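Local coordinates for protein dachshund (Homo sapiens, PDB 1L8R) that regulates transcription in organogenesis, with EYA3 switching SIX1-linked corepression to coactivation, its DACHbox-N domain, the fragment seen here, containing a winged-helix-like DNA-binding motif, at residues N4-V10 and F20-E26; L12-A18 and Q32-F37. Residues are numbered along the deposited sequence.

Contact 1: N4-V10 and F20-E26; sequences NNECKMV and FTVEGCE
The lead-in to strand 8-12 lies across the ring of Phe20, which also touches Leu85 of strand 84-87. Asn4 and Asn5 are 3-10; extended residues follow. The partner runs as strand to Val22, reverses through a type I' turn over Glu23 and Gly24, both with positive phi, and returns from Cys25. CA atoms are nearest at Asn4-Val22 and Cys7-Phe20, each 5.1 Å. Phe20 (chi1 m) places its ring against residues 4-7: Cys7 SG lies over one face, 4.3 Å from the centroid; Asn5 O meets the edge, 3.4 Å from Phe20 CE1. Asn4 O is 3.4 Å from Phe20 CD1, and Asn4 CA makes a CA-H...O contact with Thr21 O at 3.3 Å. Glu26 (chi1, chi2 t) brings OE1 to Lys8 NZ at 3.5 Å, a salt bridge whose hydrogen bond is weak; its OE2 pairs with Arg88. This is the open end of hairpin 8-12/15-22, beside the next hairpin's two-residue turn, in the winged-helix-like domain. Residues 4-7 precede the paired strand, so side chains and one water, 2.8 Å from Glu6 O and Thr21 N, replace backbone hydrogen bonds.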
ATOM      1  N   ASN A   4       1.800 -14.728  -6.519  1.00 15.72           N
ATOM      2  CA  ASN A   4       2.090 -13.406  -5.962  1.00 14.60           C
ATOM      3  C   ASN A   4       1.708 -12.284  -6.921  1.00 13.41           C
ATOM      4  O   ASN A   4       1.679 -11.115  -6.533  1.00 13.30           O
ATOM      5  CB  ASN A   4       3.573 -13.274  -5.588  1.00 12.88           C
ATOM      6  CG  ASN A   4       4.502 -13.443  -6.778  1.00 16.08           C
ATOM      7  OD1 ASN A   4       4.451 -14.453  -7.482  1.00 18.05           O
ATOM      8  ND2 ASN A   4       5.362 -12.451  -7.006  1.00 16.14           N
ATOM      9  N   ASN A   5       1.420 -12.628  -8.173  1.00 14.16           N
ATOM     10  CA  ASN A   5       1.032 -11.611  -9.139  1.00 14.55           C
ATOM     11  C   ASN A   5      -0.468 -11.552  -9.380  1.00 13.83           C
ATOM     12  O   ASN A   5      -0.936 -10.825 -10.257  1.00 14.94           O
ATOM     13  CB  ASN A   5       1.777 -11.821 -10.452  1.00 16.08           C
ATOM     14  CG  ASN A   5       3.252 -11.548 -10.304  1.00 18.39           C
ATOM     15  OD1 ASN A   5       3.640 -10.520  -9.742  1.00 18.04           O
ATOM     16  ND2 ASN A   5       4.085 -12.461 -10.791  1.00 20.35           N
ATOM     17  N   GLU A   6      -1.217 -12.327  -8.604  1.00 13.97           N
ATOM     18  CA  GLU A   6      -2.668 -12.343  -8.718  1.00 14.22           C
ATOM     19  C   GLU A   6      -3.237 -11.305  -7.758  1.00 13.53           C
ATOM     20  O   GLU A   6      -3.025 -11.376  -6.553  1.00 13.65           O
ATOM     21  CB  GLU A   6      -3.219 -13.729  -8.380  1.00 16.71           C
ATOM     22  CG  GLU A   6      -2.924 -14.773  -9.439  1.00 21.69           C
ATOM     23  CD  GLU A   6      -3.522 -14.400 -10.783  1.00 23.43           C
ATOM     24  OE1 GLU A   6      -4.738 -14.125 -10.833  1.00 26.57           O
ATOM     25  OE2 GLU A   6      -2.780 -14.383 -11.787  1.00 27.82           O
ATOM     26  N   CYS A   7      -3.952 -10.334  -8.307  1.00 12.41           N
ATOM     27  CA  CYS A   7      -4.531  -9.271  -7.498  1.00 13.75           C
ATOM     28  C   CYS A   7      -5.939  -9.619  -7.035  1.00 14.19           C
ATOM     29  O   CYS A   7      -6.619 -10.463  -7.625  1.00 13.39           O
ATOM     30  CB  CYS A   7      -4.583  -7.978  -8.319  1.00 13.51           C
ATOM     31  SG  CYS A   7      -4.920  -6.479  -7.373  1.00 18.82           S
ATOM     32  N   LYS A   8      -6.360  -8.971  -5.957  1.00 14.87           N
ATOM     33  CA  LYS A   8      -7.709  -9.146  -5.440  1.00 17.25           C
ATOM     34  C   LYS A   8      -8.031  -7.952  -4.561  1.00 17.41           C
ATOM     35  O   LYS A   8      -7.140  -7.349  -3.950  1.00 15.39           O
ATOM     36  CB  LYS A   8      -7.853 -10.461  -4.658  1.00 19.19           C
ATOM     37  CG  LYS A   8      -7.242 -10.484  -3.276  1.00 22.81           C
ATOM     38  CD  LYS A   8      -7.609 -11.788  -2.566  1.00 27.42           C
ATOM     39  CE  LYS A   8      -7.055 -11.838  -1.154  1.00 30.09           C
ATOM     40  NZ  LYS A   8      -7.407 -13.118  -0.477  1.00 33.92           N
HETATM   41  N   MSE A   9      -9.306  -7.586  -4.522  1.00 17.74           N
HETATM   42  CA  MSE A   9      -9.728  -6.455  -3.712  1.00 20.79           C
HETATM   43  C   MSE A   9     -10.069  -6.982  -2.324  1.00 19.64           C
HETATM   44  O   MSE A   9     -10.711  -8.030  -2.187  1.00 19.66           O
HETATM   45  CB  MSE A   9     -10.950  -5.770  -4.337  1.00 23.11           C
HETATM   46  CG  MSE A   9     -10.785  -5.351  -5.802  1.00 26.02           C
HETATM   47 SE   MSE A   9      -9.298  -4.156  -6.143  1.00 33.48          SE
HETATM   48  CE  MSE A   9      -8.058  -5.464  -6.824  1.00 33.67           C
ATOM     49  N   VAL A  10      -9.620  -6.266  -1.302  1.00 17.50           N
ATOM     50  CA  VAL A  10      -9.855  -6.659   0.080  1.00 19.64           C
ATOM     51  C   VAL A  10     -10.336  -5.448   0.861  1.00 19.61           C
ATOM     52  O   VAL A  10     -10.175  -4.313   0.419  1.00 18.11           O
ATOM     53  CB  VAL A  10      -8.569  -7.208   0.734  1.00 19.92           C
ATOM     54  CG1 VAL A  10      -8.085  -8.431  -0.031  1.00 21.64           C
ATOM     55  CG2 VAL A  10      -7.495  -6.131   0.763  1.00 19.26           C
ATOM     56  N   PHE A  20      -1.959  -8.058  -3.046  1.00 12.13           N
ATOM     57  CA  PHE A  20      -1.205  -9.168  -3.633  1.00 11.43           C
ATOM     58  C   PHE A  20      -0.670  -9.930  -2.433  1.00 11.53           C
ATOM     59  O   PHE A  20      -0.311  -9.328  -1.421  1.00 12.44           O
ATOM     60  CB  PHE A  20      -0.007  -8.699  -4.472  1.00 10.16           C
ATOM     61  CG  PHE A  20      -0.384  -8.071  -5.774  1.00  6.83           C
ATOM     62  CD1 PHE A  20      -0.843  -8.840  -6.839  1.00  7.17           C
ATOM     63  CD2 PHE A  20      -0.324  -6.693  -5.924  1.00  9.52           C
ATOM     64  CE1 PHE A  20      -1.242  -8.246  -8.036  1.00  8.92           C
ATOM     65  CE2 PHE A  20      -0.722  -6.080  -7.112  1.00  7.02           C
ATOM     66  CZ  PHE A  20      -1.184  -6.850  -8.175  1.00  8.16           C
ATOM     67  N   THR A  21      -0.629 -11.255  -2.527  1.00 10.59           N
ATOM     68  CA  THR A  21      -0.086 -12.035  -1.429  1.00 11.87           C
ATOM     69  C   THR A  21       1.336 -12.430  -1.811  1.00 12.35           C
ATOM     70  O   THR A  21       1.553 -13.204  -2.743  1.00 15.54           O
ATOM     71  CB  THR A  21      -0.942 -13.262  -1.163  1.00 11.37           C
ATOM     72  OG1 THR A  21      -2.231 -12.828  -0.708  1.00 14.68           O
ATOM     73  CG2 THR A  21      -0.303 -14.138  -0.093  1.00 13.94           C
ATOM     74  N   VAL A  22       2.292 -11.873  -1.073  1.00 13.81           N
ATOM     75  CA  VAL A  22       3.724 -12.070  -1.305  1.00 14.00           C
ATOM     76  C   VAL A  22       4.406 -12.736  -0.111  1.00 15.40           C
ATOM     77  O   VAL A  22       4.226 -12.311   1.026  1.00 13.68           O
ATOM     78  CB  VAL A  22       4.397 -10.701  -1.558  1.00 17.12           C
ATOM     79  CG1 VAL A  22       5.877 -10.877  -1.876  1.00 17.36           C
ATOM     80  CG2 VAL A  22       3.673  -9.985  -2.675  1.00 15.41           C
ATOM     81  N   GLU A  23       5.197 -13.775  -0.371  1.00 16.72           N
ATOM     82  CA  GLU A  23       5.887 -14.482   0.703  1.00 18.39           C
ATOM     83  C   GLU A  23       4.929 -14.892   1.813  1.00 18.92           C
ATOM     84  O   GLU A  23       5.252 -14.753   2.995  1.00 18.37           O
ATOM     85  CB  GLU A  23       6.986 -13.612   1.321  1.00 21.77           C
ATOM     86  CG  GLU A  23       8.292 -13.541   0.555  1.00 26.54           C
ATOM     87  CD  GLU A  23       9.453 -13.156   1.463  1.00 28.71           C
ATOM     88  OE1 GLU A  23       9.950 -14.032   2.204  1.00 31.48           O
ATOM     89  OE2 GLU A  23       9.861 -11.979   1.454  1.00 30.96           O
ATOM     90  N   GLY A  24       3.753 -15.378   1.430  1.00 19.02           N
ATOM     91  CA  GLY A  24       2.769 -15.825   2.405  1.00 19.88           C
ATOM     92  C   GLY A  24       2.048 -14.763   3.211  1.00 21.27           C
ATOM     93  O   GLY A  24       1.368 -15.080   4.187  1.00 22.84           O
ATOM     94  N   CYS A  25       2.170 -13.502   2.815  1.00 17.73           N
ATOM     95  CA  CYS A  25       1.503 -12.440   3.555  1.00 17.25           C
ATOM     96  C   CYS A  25       0.658 -11.582   2.624  1.00 15.07           C
ATOM     97  O   CYS A  25       1.098 -11.205   1.545  1.00 14.93           O
ATOM     98  CB  CYS A  25       2.533 -11.562   4.262  1.00 18.41           C
ATOM     99  SG  CYS A  25       1.809 -10.414   5.446  1.00 26.59           S
ATOM    100  N   GLU A  26      -0.565 -11.283   3.047  1.00 13.72           N
ATOM    101  CA  GLU A  26      -1.458 -10.465   2.250  1.00 13.84           C
ATOM    102  C   GLU A  26      -1.026  -9.009   2.394  1.00 12.73           C
ATOM    103  O   GLU A  26      -1.017  -8.459   3.496  1.00 14.48           O
ATOM    104  CB  GLU A  26      -2.899 -10.633   2.729  1.00 15.73           C
ATOM    105  CG  GLU A  26      -3.923  -9.968   1.840  1.00 21.18           C
ATOM    106  CD  GLU A  26      -5.340 -10.318   2.236  1.00 25.48           C
ATOM    107  OE1 GLU A  26      -5.729 -11.496   2.074  1.00 27.77           O
ATOM    108  OE2 GLU A  26      -6.060  -9.417   2.709  1.00 28.09           O
TER
HETATM  109  O   HOH W   1      -1.501 -12.844  -4.676  1.00 16.55           O

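Contact 2: L12-A18 and Q32-F37; sequences LRGAKVA and QAFDLF
Strand 15-18 and helix 32-37 run nearly antiparallel, their axes 158° apart in direction and 9.2 Å apart at closest approach. Before the strand, a type I' turn from Leu12 to Ala15 reverses the chain, with positive phi at Arg13 and Gly14; at Gly14 a side chain would jam against the preceding carbonyl. The CA register runs Arg13-Phe37 (8.7 Å), Ala15-Leu36 (8.1 Å) and Val17-Gln32 (6.9 Å). Gln32, chi1 and chi2 both t, carries OE1 to Ala18 N, which donates a nearly linear 2.8 Å hydrogen bond. Every second strand residue faces the helix: Leu36 CD1 is 3.6 Å from Val17 CG1 and 4.0 Å from Ala15 CB. Phe37 (chi1 m) closes the other end: its CZ is 3.7 Å from Ala15 CB, its CE2 3.9 Å from Leu12 CG, and Arg13 CD sits over the ring face, 3.9 Å from the centroid, a CH-pi contact. Leu12 CD2 meets Ala33 CB at 3.7 Å. Helix 30-37, directly following strand 25-29, thus packs along that strand's sheet neighbour, 15-22, itself flanked by 8-12 (Val17 with Val10) and 25-29 (Ala18 with Cys29). Helix 88-99 packs alongside, Glu92 pairing with Arg13, while Phe34 meets Leu45 and Val48 of helix 45-54.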
ATOM      1  N   LEU A  12     -10.348  -2.650   3.763  1.00 20.97           N
ATOM      2  CA  LEU A  12      -9.421  -1.918   4.606  1.00 21.55           C
ATOM      3  C   LEU A  12     -10.195  -0.757   5.192  1.00 22.15           C
ATOM      4  O   LEU A  12     -10.548   0.187   4.482  1.00 23.29           O
ATOM      5  CB  LEU A  12      -8.226  -1.390   3.806  1.00 20.48           C
ATOM      6  CG  LEU A  12      -7.210  -0.622   4.662  1.00 21.13           C
ATOM      7  CD1 LEU A  12      -6.741  -1.510   5.810  1.00 22.30           C
ATOM      8  CD2 LEU A  12      -6.024  -0.186   3.813  1.00 19.81           C
ATOM      9  N   ARG A  13     -10.477  -0.839   6.487  1.00 22.49           N
ATOM     10  CA  ARG A  13     -11.209   0.216   7.170  1.00 23.99           C
ATOM     11  C   ARG A  13     -12.497   0.580   6.422  1.00 23.67           C
ATOM     12  O   ARG A  13     -12.817   1.753   6.253  1.00 24.20           O
ATOM     13  CB  ARG A  13     -10.315   1.453   7.314  1.00 24.00           C
ATOM     14  CG  ARG A  13      -8.975   1.184   7.990  1.00 23.28           C
ATOM     15  CD  ARG A  13      -8.111   2.447   8.043  1.00 23.70           C
ATOM     16  NE  ARG A  13      -8.686   3.488   8.893  1.00 24.24           N
ATOM     17  CZ  ARG A  13      -8.593   3.517  10.221  1.00 24.08           C
ATOM     18  NH1 ARG A  13      -7.940   2.562  10.870  1.00 21.69           N
ATOM     19  NH2 ARG A  13      -9.158   4.503  10.903  1.00 25.04           N
ATOM     20  N   GLY A  14     -13.218  -0.434   5.956  1.00 25.17           N
ATOM     21  CA  GLY A  14     -14.472  -0.192   5.259  1.00 24.86           C
ATOM     22  C   GLY A  14     -14.377   0.121   3.779  1.00 25.26           C
ATOM     23  O   GLY A  14     -15.395   0.294   3.110  1.00 26.64           O
ATOM     24  N   ALA A  15     -13.160   0.198   3.255  1.00 24.77           N
ATOM     25  CA  ALA A  15     -12.979   0.490   1.844  1.00 24.44           C
ATOM     26  C   ALA A  15     -12.369  -0.710   1.135  1.00 24.32           C
ATOM     27  O   ALA A  15     -11.874  -1.640   1.775  1.00 25.54           O
ATOM     28  CB  ALA A  15     -12.085   1.710   1.671  1.00 23.66           C
ATOM     29  N   LYS A  16     -12.430  -0.686  -0.190  1.00 23.02           N
ATOM     30  CA  LYS A  16     -11.867  -1.752  -1.004  1.00 22.22           C
ATOM     31  C   LYS A  16     -10.516  -1.282  -1.530  1.00 19.73           C
ATOM     32  O   LYS A  16     -10.398  -0.171  -2.049  1.00 20.20           O
ATOM     33  CB  LYS A  16     -12.800  -2.069  -2.175  1.00 24.93           C
ATOM     34  CG  LYS A  16     -13.997  -2.932  -1.802  1.00 31.19           C
ATOM     35  CD  LYS A  16     -13.580  -4.383  -1.615  1.00 33.44           C
ATOM     36  CE  LYS A  16     -14.735  -5.247  -1.126  1.00 36.49           C
ATOM     37  NZ  LYS A  16     -15.132  -4.905   0.268  1.00 38.73           N
ATOM     38  N   VAL A  17      -9.499  -2.123  -1.380  1.00 16.69           N
ATOM     39  CA  VAL A  17      -8.162  -1.796  -1.860  1.00 15.63           C
ATOM     40  C   VAL A  17      -7.546  -3.009  -2.548  1.00 15.39           C
ATOM     41  O   VAL A  17      -7.913  -4.156  -2.269  1.00 13.76           O
ATOM     42  CB  VAL A  17      -7.230  -1.344  -0.708  1.00 14.63           C
ATOM     43  CG1 VAL A  17      -7.794  -0.084  -0.044  1.00 15.80           C
ATOM     44  CG2 VAL A  17      -7.064  -2.463   0.308  1.00 14.26           C
ATOM     45  N   ALA A  18      -6.611  -2.744  -3.451  1.00 12.95           N
ATOM     46  CA  ALA A  18      -5.934  -3.799  -4.187  1.00 14.17           C
ATOM     47  C   ALA A  18      -4.897  -4.475  -3.302  1.00 14.10           C
ATOM     48  O   ALA A  18      -4.253  -3.839  -2.464  1.00 13.66           O
ATOM     49  CB  ALA A  18      -5.282  -3.227  -5.432  1.00 11.77           C
ATOM     50  N   GLN A  32      -2.544   3.665  -2.504  1.00 14.43           N
ATOM     51  CA  GLN A  32      -4.002   3.658  -2.533  1.00 14.15           C
ATOM     52  C   GLN A  32      -4.559   3.846  -1.128  1.00 14.69           C
ATOM     53  O   GLN A  32      -5.465   4.658  -0.924  1.00 15.12           O
ATOM     54  CB  GLN A  32      -4.526   2.348  -3.131  1.00 13.62           C
ATOM     55  CG  GLN A  32      -6.046   2.243  -3.174  1.00 15.31           C
ATOM     56  CD  GLN A  32      -6.514   0.987  -3.886  1.00 14.61           C
ATOM     57  OE1 GLN A  32      -5.929  -0.081  -3.719  1.00 18.41           O
ATOM     58  NE2 GLN A  32      -7.579   1.108  -4.670  1.00 16.41           N
ATOM     59  N   ALA A  33      -4.020   3.102  -0.163  1.00 14.02           N
ATOM     60  CA  ALA A  33      -4.470   3.213   1.225  1.00 14.60           C
ATOM     61  C   ALA A  33      -4.188   4.623   1.732  1.00 15.45           C
ATOM     62  O   ALA A  33      -4.978   5.195   2.484  1.00 17.93           O
ATOM     63  CB  ALA A  33      -3.759   2.177   2.101  1.00 13.53           C
ATOM     64  N   PHE A  34      -3.051   5.173   1.321  1.00 16.38           N
ATOM     65  CA  PHE A  34      -2.667   6.525   1.704  1.00 18.56           C
ATOM     66  C   PHE A  34      -3.719   7.526   1.215  1.00 19.72           C
ATOM     67  O   PHE A  34      -4.228   8.328   2.000  1.00 19.49           O
ATOM     68  CB  PHE A  34      -1.306   6.874   1.099  1.00 20.09           C
ATOM     69  CG  PHE A  34      -0.948   8.333   1.201  1.00 21.56           C
ATOM     70  CD1 PHE A  34      -0.544   8.882   2.410  1.00 22.97           C
ATOM     71  CD2 PHE A  34      -1.034   9.159   0.086  1.00 24.03           C
ATOM     72  CE1 PHE A  34      -0.226  10.238   2.509  1.00 26.14           C
ATOM     73  CE2 PHE A  34      -0.720  10.512   0.174  1.00 24.39           C
ATOM     74  CZ  PHE A  34      -0.316  11.051   1.388  1.00 25.09           C
ATOM     75  N   ASP A  35      -4.058   7.465  -0.071  1.00 20.18           N
ATOM     76  CA  ASP A  35      -5.039   8.390  -0.643  1.00 21.42           C
ATOM     77  C   ASP A  35      -6.398   8.289   0.030  1.00 21.27           C
ATOM     78  O   ASP A  35      -7.123   9.280   0.129  1.00 23.74           O
ATOM     79  CB  ASP A  35      -5.241   8.142  -2.142  1.00 22.91           C
ATOM     80  CG  ASP A  35      -3.971   8.301  -2.939  1.00 23.90           C
ATOM     81  OD1 ASP A  35      -3.119   9.135  -2.560  1.00 25.66           O
ATOM     82  OD2 ASP A  35      -3.838   7.598  -3.960  1.00 26.95           O
ATOM     83  N   LEU A  36      -6.744   7.091   0.482  1.00 21.14           N
ATOM     84  CA  LEU A  36      -8.035   6.866   1.119  1.00 21.71           C
ATOM     85  C   LEU A  36      -8.129   7.286   2.576  1.00 23.12           C
ATOM     86  O   LEU A  36      -9.179   7.766   3.017  1.00 23.11           O
ATOM     87  CB  LEU A  36      -8.420   5.386   1.025  1.00 21.73           C
ATOM     88  CG  LEU A  36      -8.815   4.810  -0.336  1.00 21.16           C
ATOM     89  CD1 LEU A  36      -8.910   3.294  -0.232  1.00 22.11           C
ATOM     90  CD2 LEU A  36     -10.147   5.407  -0.784  1.00 23.53           C
ATOM     91  N   PHE A  37      -7.042   7.128   3.326  1.00 23.01           N
ATOM     92  CA  PHE A  37      -7.090   7.434   4.750  1.00 22.75           C
ATOM     93  C   PHE A  37      -6.117   8.444   5.352  1.00 23.80           C
ATOM     94  O   PHE A  37      -6.330   8.898   6.477  1.00 24.54           O
ATOM     95  CB  PHE A  37      -6.982   6.119   5.523  1.00 23.88           C
ATOM     96  CG  PHE A  37      -7.991   5.092   5.104  1.00 25.15           C
ATOM     97  CD1 PHE A  37      -9.345   5.283   5.363  1.00 25.70           C
ATOM     98  CD2 PHE A  37      -7.592   3.944   4.429  1.00 24.48           C
ATOM     99  CE1 PHE A  37     -10.290   4.342   4.951  1.00 27.69           C
ATOM    100  CE2 PHE A  37      -8.527   2.998   4.012  1.00 26.70           C
ATOM    101  CZ  PHE A  37      -9.880   3.198   4.275  1.00 26.24           C
TER

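Overall arrangement
From the N terminus, the lead-in enters strand 8-12, turns, and returns as strand 15-22; contact 1 closes this hairpin at its open end, reaching on into the next turn and strand 25-29. Contact 2 begins at the first hairpin turn and closes a later loop, through strand 25-29 to helix 30-37. Because 12-18 lies between the partners of contact 1, and 20-26 between those of contact 2, the two loops cross. Strand 15-22 serves both, and they touch directly where Val10 N probably hydrogen-bonds to Val17 O and Cys7 packs on Ala18. Between them, about 15 Å apart centre to centre, they tie the N-terminal end, three neighbouring strands and a helix into one unit.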